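PDB 6BJ6: purine nucleoside phosphorylase from Schistosoma mansoni, which probably catalyses the reversible phosphorolysis of purine nucleosides such as inosine and guanosine, giving the free purine base and ribose 1-phosphate. Local coordinates for residues Val112-Asn117 with Glu279-Leu284; Asn117-Ile122 with Ala239-Ala244. All coordinates share one frame; numbering follows the deposited sequence.

Overall arrangement
Strand 112-121 takes part in both interactions, which share N117 and have centres about 17 Å apart. In interaction 1 its first half meets the end of helix 259-283 through apolar side chains; in interaction 2 its second half pairs in parallel with strand 236-246. The pairing runs on from one to the other: I115 O lies 2.9 Å from V240 N, a probable hydrogen bond. Along the chain, interaction 2 is nested inside the loop closed by interaction 1. DTS lies at the N117-G120 part of the strand, where N117 ND2 donates a 2.8 Å hydrogen bond to DTS O1, whereas the C-terminal end of the helix packs near the strand's start.

Interaction 1: Val112-Asn117 with Glu279-Leu284; sequences VLLITN and EIITRL. With DTS (2-{[(S)-phenylsulfinyl]methyl}benzoic acid), chain F.
Helix-on-sheet packing in the phosphorylase-superfamily fold brings V112 and L114 of strand 112-121 against I280, I281 and L284 at the C-terminal end of helix 259-283. The contact is wholly apolar and buried. L114 does most of the work through one methyl: its CD1 comes to 3.6 Å from I281 CG1, the two side chains crossing at a slant. With L114 CG anti to the carbonyl carbon (chi1 -42°) and CD1 continuing the extended chain (chi2 176°), this methyl is carried out from the strand to the helix. The same CD1 lies 4.2 Å from I280 CG2, so it meets two successive isoleucines, one by its branch methyl and the other by its CG1 methylene. Nearer the start of the strand, V112 and L284 meet tip to tip, V112 CG1 standing 4.1 Å from L284 CD2. L284 is where the chain leaves helical geometry, and its CB still points toward the strand; CD2 also comes within 4.4 Å of L114 CD1, joining the two groups of contacts. I280 additionally touches A176 and I179 of helix 170-182 and L238 of strand 236-246, while L114 also packs on L238. L113, which alternates with V112 and L114 along the strand, turns instead to A230 of helix 224-232, leaving the strand between helices 259-283 and 224-232.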
loop_
_atom_site.group_PDB
_atom_site.type_symbol
_atom_site.label_atom_id
_atom_site.label_comp_id
_atom_site.label_asym_id
_atom_site.label_seq_id
_atom_site.Cartn_x
_atom_site.Cartn_y
_atom_site.Cartn_z
ATOM N N VAL A 112 22.027 18.621 9.145
ATOM C CA VAL A 112 22.451 17.302 8.656
ATOM C C VAL A 112 21.899 16.219 9.580
ATOM O O VAL A 112 22.037 16.315 10.805
ATOM C CB VAL A 112 23.993 17.204 8.607
ATOM C CG1 VAL A 112 24.437 15.777 8.250
ATOM C CG2 VAL A 112 24.551 18.224 7.641
ATOM N N LEU A 113 21.284 15.179 9.001
ATOM C CA LEU A 113 20.762 14.039 9.755
ATOM C C LEU A 113 21.480 12.774 9.304
ATOM O O LEU A 113 21.515 12.481 8.104
ATOM C CB LEU A 113 19.244 13.905 9.534
ATOM C CG LEU A 113 18.470 12.697 10.103
ATOM C CD1 LEU A 113 18.543 12.671 11.620
ATOM C CD2 LEU A 113 17.024 12.753 9.641
ATOM N N LEU A 114 22.022 12.017 10.266
ATOM C CA LEU A 114 22.690 10.737 10.030
ATOM C C LEU A 114 21.840 9.608 10.607
ATOM O O LEU A 114 21.361 9.714 11.750
ATOM C CB LEU A 114 24.096 10.733 10.663
ATOM C CG LEU A 114 25.014 11.960 10.553
ATOM C CD1 LEU A 114 26.382 11.858 11.323
ATOM C CD2 LEU A 114 25.307 12.178 9.077
ATOM N N ILE A 115 21.656 8.525 9.824
ATOM C CA ILE A 115 20.740 7.420 10.156
ATOM C C ILE A 115 21.424 6.079 9.889
ATOM O O ILE A 115 22.035 5.882 8.834
ATOM C CB ILE A 115 19.423 7.467 9.343
ATOM C CG1 ILE A 115 18.688 8.800 9.487
ATOM C CG2 ILE A 115 18.420 6.339 9.785
ATOM C CD1 ILE A 115 17.547 8.994 8.428
ATOM N N THR A 116 21.299 5.145 10.836
ATOM C CA THR A 116 21.766 3.767 10.638
ATOM C C THR A 116 20.663 2.780 11.028
ATOM O O THR A 116 19.873 3.042 11.940
ATOM C CB THR A 116 23.032 3.468 11.463
ATOM O OG1 THR A 116 22.752 3.559 12.870
ATOM C CG2 THR A 116 24.142 4.436 11.156
ATOM N N ASN A 117 20.609 1.630 10.346
ATOM C CA ASN A 117 19.712 0.562 10.785
ATOM C C ASN A 117 20.134 -0.769 10.177
ATOM O O ASN A 117 20.763 -0.810 9.127
ATOM C CB ASN A 117 18.247 0.863 10.409
ATOM C CG ASN A 117 17.211 0.369 11.484
ATOM O OD1 ASN A 117 16.790 1.130 12.356
ATOM N ND2 ASN A 117 16.800 -0.897 11.394
ATOM N N GLU A 279 34.013 9.906 13.476
ATOM C CA GLU A 279 34.889 10.651 12.577
ATOM C C GLU A 279 34.073 11.435 11.554
ATOM O O GLU A 279 34.413 12.579 11.224
ATOM C CB GLU A 279 35.868 9.694 11.890
ATOM C CG GLU A 279 36.842 10.326 10.882
ATOM C CD GLU A 279 37.908 11.193 11.522
ATOM O OE1 GLU A 279 37.976 11.252 12.762
ATOM O OE2 GLU A 279 38.680 11.824 10.777
ATOM N N ILE A 280 32.999 10.838 11.033
ATOM C CA ILE A 280 32.121 11.545 10.100
ATOM C C ILE A 280 31.608 12.839 10.728
ATOM O O ILE A 280 31.638 13.911 10.106
ATOM C CB ILE A 280 30.944 10.636 9.671
ATOM C CG1 ILE A 280 31.442 9.501 8.762
ATOM C CG2 ILE A 280 29.842 11.446 8.962
ATOM C CD1 ILE A 280 30.365 8.406 8.471
ATOM N N ILE A 281 31.090 12.748 11.956
ATOM C CA ILE A 281 30.586 13.931 12.653
ATOM C C ILE A 281 31.685 14.976 12.763
ATOM O O ILE A 281 31.481 16.157 12.460
ATOM C CB ILE A 281 30.038 13.536 14.041
ATOM C CG1 ILE A 281 28.710 12.776 13.889
ATOM C CG2 ILE A 281 29.825 14.754 14.913
ATOM C CD1 ILE A 281 28.223 12.100 15.184
ATOM N N THR A 282 32.875 14.545 13.183
ATOM C CA THR A 282 33.992 15.470 13.349
ATOM C C THR A 282 34.277 16.224 12.054
ATOM O O THR A 282 34.598 17.419 12.075
ATOM C CB THR A 282 35.233 14.694 13.806
ATOM O OG1 THR A 282 34.981 14.043 15.058
ATOM C CG2 THR A 282 36.418 15.613 13.971
ATOM N N ARG A 283 34.133 15.556 10.912
ATOM C CA ARG A 283 34.677 16.071 9.669
ATOM C C ARG A 283 33.651 16.657 8.715
ATOM O O ARG A 283 34.045 17.251 7.702
ATOM C CB ARG A 283 35.459 14.961 8.957
ATOM C CG ARG A 283 36.915 15.019 9.387
ATOM C CD ARG A 283 37.694 13.832 8.964
ATOM N NE ARG A 283 37.895 13.772 7.528
ATOM C CZ ARG A 283 38.588 12.805 6.950
ATOM N NH1 ARG A 283 39.134 11.863 7.716
ATOM N NH2 ARG A 283 38.736 12.778 5.629
ATOM N N LEU A 284 32.364 16.530 8.987
ATOM C CA LEU A 284 31.482 16.959 7.914
ATOM C C LEU A 284 31.402 18.493 7.865
ATOM O O LEU A 284 31.664 19.174 8.862
ATOM C CB LEU A 284 30.092 16.313 8.067
ATOM C CG LEU A 284 29.279 16.502 9.346
ATOM C CD1 LEU A 284 28.484 17.801 9.258
ATOM C CD2 LEU A 284 28.348 15.349 9.567
HETATM C C12 DTS F . 15.257 -7.031 7.620
HETATM C C13 DTS F . 14.897 -5.891 8.191
HETATM C C11 DTS F . 16.357 -7.861 8.251
HETATM C C10 DTS F . 16.911 -7.439 9.375
HETATM C C9 DTS F . 16.481 -6.144 10.045
HETATM C C8 DTS F . 15.562 -5.386 9.469
HETATM C C7 DTS F . 13.701 -4.298 11.502
HETATM C C4 DTS F . 14.860 -7.533 13.193
HETATM C C5 DTS F . 14.266 -6.715 12.354
HETATM C C6 DTS F . 14.385 -5.206 12.529
HETATM C C3 DTS F . 15.637 -6.996 14.351
HETATM C C2 DTS F . 15.760 -5.710 14.525
HETATM C C1 DTS F . 15.101 -4.730 13.552
HETATM O O2 DTS F . 15.211 -2.501 9.740
HETATM S S DTS F . 14.949 -3.855 10.221
HETATM C C DTS F . 15.260 -3.237 13.820
HETATM O O1 DTS F . 14.938 -2.373 12.960
HETATM O O DTS F . 15.697 -2.860 14.938
#

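Interaction 2: Asn117-Ile122 with Ala239-Ala244; sequences NLAGGI and AVSLIA. With DTS (2-{[(S)-phenylsulfinyl]methyl}benzoic acid), chain F.
L118 CG stands anti to its carbonyl carbon (chi1 -71°) and L242 CG anti to its backbone N (chi1 170°), which sets the two side chains alongside each other, pointing the same way, with their CD2 methyls 3.9 Å apart. They belong to a parallel beta pairing between strands 112-121 and 236-246, whose short segments cross at -57°, a strong twist. The hydrogen bonds alternate: N117 N to V240 O, L242 N to N117 O, A119 N to L242 O and A244 N to A119 O, the last 2.8 Å long and nearly straight. On the face opposite the leucines, A119 CB rests 4.0 Å from S241 CB, while I243 CG2 lies 3.9 Å from G121 N. A water hydrogen-bonded to S241 OG makes a weak bond to N117 O as well. The phenyl ring of DTS touches both strands: L118 CB is 3.9 Å from its C9, and A244 CB is 4.0 Å from C10. The carboxamide of N117 is held through its NH2 group by ligand and chain alike: ND2 donates to DTS O1, and to L118 O at 3.2 Å, within the amide plane and on a carbonyl lone pair.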
loop_
_atom_site.group_PDB
_atom_site.type_symbol
_atom_site.label_atom_id
_atom_site.label_comp_id
_atom_site.label_asym_id
_atom_site.label_seq_id
_atom_site.Cartn_x
_atom_site.Cartn_y
_atom_site.Cartn_z
ATOM N N ASN A 117 20.609 1.630 10.346
ATOM C CA ASN A 117 19.712 0.562 10.785
ATOM C C ASN A 117 20.134 -0.769 10.177
ATOM O O ASN A 117 20.763 -0.810 9.127
ATOM C CB ASN A 117 18.247 0.863 10.409
ATOM C CG ASN A 117 17.211 0.369 11.484
ATOM O OD1 ASN A 117 16.790 1.130 12.356
ATOM N ND2 ASN A 117 16.800 -0.897 11.394
ATOM N N LEU A 118 19.781 -1.861 10.869
ATOM C CA LEU A 118 19.910 -3.205 10.297
ATOM C C LEU A 118 18.944 -3.397 9.128
ATOM O O LEU A 118 17.841 -2.834 9.118
ATOM C CB LEU A 118 19.619 -4.245 11.365
ATOM C CG LEU A 118 20.681 -4.416 12.485
ATOM C CD1 LEU A 118 20.072 -4.885 13.800
ATOM C CD2 LEU A 118 21.715 -5.469 11.997
ATOM N N ALA A 119 19.333 -4.251 8.175
ATOM C CA ALA A 119 18.534 -4.507 6.968
ATOM C C ALA A 119 18.895 -5.848 6.340
ATOM O O ALA A 119 19.907 -6.469 6.682
ATOM C CB ALA A 119 18.723 -3.397 5.918
ATOM N N GLY A 120 18.046 -6.288 5.412
ATOM C CA GLY A 120 18.261 -7.546 4.660
ATOM C C GLY A 120 18.935 -7.283 3.322
ATOM O O GLY A 120 18.608 -6.316 2.630
ATOM N N GLY A 121 19.860 -8.165 2.941
ATOM C CA GLY A 121 20.549 -8.039 1.664
ATOM C C GLY A 121 19.830 -8.727 0.507
ATOM O O GLY A 121 19.344 -9.846 0.637
ATOM N N ILE A 122 19.785 -8.037 -0.630
ATOM C CA ILE A 122 19.186 -8.542 -1.864
ATOM C C ILE A 122 20.247 -8.756 -2.950
ATOM O O ILE A 122 20.334 -9.829 -3.560
ATOM C CB ILE A 122 18.069 -7.592 -2.364
ATOM C CG1 ILE A 122 16.908 -7.469 -1.360
ATOM C CG2 ILE A 122 17.551 -8.035 -3.737
ATOM C CD1 ILE A 122 16.180 -8.776 -1.058
ATOM N N ALA A 239 22.413 8.016 5.093
ATOM C CA ALA A 239 21.760 6.818 5.642
ATOM C C ALA A 239 22.587 5.579 5.310
ATOM O O ALA A 239 22.969 5.389 4.153
ATOM C CB ALA A 239 20.322 6.659 5.069
ATOM N N VAL A 240 22.840 4.718 6.310
ATOM C CA VAL A 240 23.693 3.532 6.156
ATOM C C VAL A 240 22.951 2.297 6.675
ATOM O O VAL A 240 22.368 2.335 7.767
ATOM C CB VAL A 240 25.029 3.701 6.909
ATOM C CG1 VAL A 240 25.987 2.490 6.689
ATOM C CG2 VAL A 240 25.721 5.000 6.472
ATOM N N SER A 241 22.939 1.224 5.883
ATOM C CA SER A 241 22.377 -0.060 6.309
ATOM C C SER A 241 23.500 -1.006 6.747
ATOM O O SER A 241 24.543 -1.077 6.098
ATOM C CB SER A 241 21.586 -0.735 5.189
ATOM O OG SER A 241 20.431 0.020 4.815
ATOM N N LEU A 242 23.266 -1.759 7.834
ATOM C CA LEU A 242 24.108 -2.887 8.237
ATOM C C LEU A 242 23.395 -4.188 7.854
ATOM O O LEU A 242 22.261 -4.444 8.297
ATOM C CB LEU A 242 24.401 -2.850 9.744
ATOM C CG LEU A 242 25.071 -4.093 10.341
ATOM C CD1 LEU A 242 26.460 -4.389 9.711
ATOM C CD2 LEU A 242 25.262 -3.952 11.853
ATOM N N ILE A 243 24.030 -4.981 6.994
ATOM C CA ILE A 243 23.382 -6.143 6.390
ATOM C C ILE A 243 23.373 -7.321 7.365
ATOM O O ILE A 243 24.431 -7.810 7.782
ATOM C CB ILE A 243 24.078 -6.524 5.072
ATOM C CG1 ILE A 243 24.026 -5.358 4.058
ATOM C CG2 ILE A 243 23.464 -7.773 4.470
ATOM C CD1 ILE A 243 22.598 -4.848 3.708
ATOM N N ALA A 244 22.170 -7.815 7.692
ATOM C CA ALA A 244 22.063 -8.920 8.640
ATOM C C ALA A 244 22.251 -10.284 7.968
ATOM O O ALA A 244 22.761 -11.224 8.597
ATOM C CB ALA A 244 20.697 -8.873 9.335
HETATM C C12 DTS F . 15.257 -7.031 7.620
HETATM C C13 DTS F . 14.897 -5.891 8.191
HETATM C C11 DTS F . 16.357 -7.861 8.251
HETATM C C10 DTS F . 16.911 -7.439 9.375
HETATM C C9 DTS F . 16.481 -6.144 10.045
HETATM C C8 DTS F . 15.562 -5.386 9.469
HETATM C C7 DTS F . 13.701 -4.298 11.502
HETATM C C4 DTS F . 14.860 -7.533 13.193
HETATM C C5 DTS F . 14.266 -6.715 12.354
HETATM C C6 DTS F . 14.385 -5.206 12.529
HETATM C C3 DTS F . 15.637 -6.996 14.351
HETATM C C2 DTS F . 15.760 -5.710 14.525
HETATM C C1 DTS F . 15.101 -4.730 13.552
HETATM O O2 DTS F . 15.211 -2.501 9.740
HETATM S S DTS F . 14.949 -3.855 10.221
HETATM C C DTS F . 15.260 -3.237 13.820
HETATM O O1 DTS F . 14.938 -2.373 12.960
HETATM O O DTS F . 15.697 -2.860 14.938
HETATM O O HOH W 1 18.959 0.231 7.150
#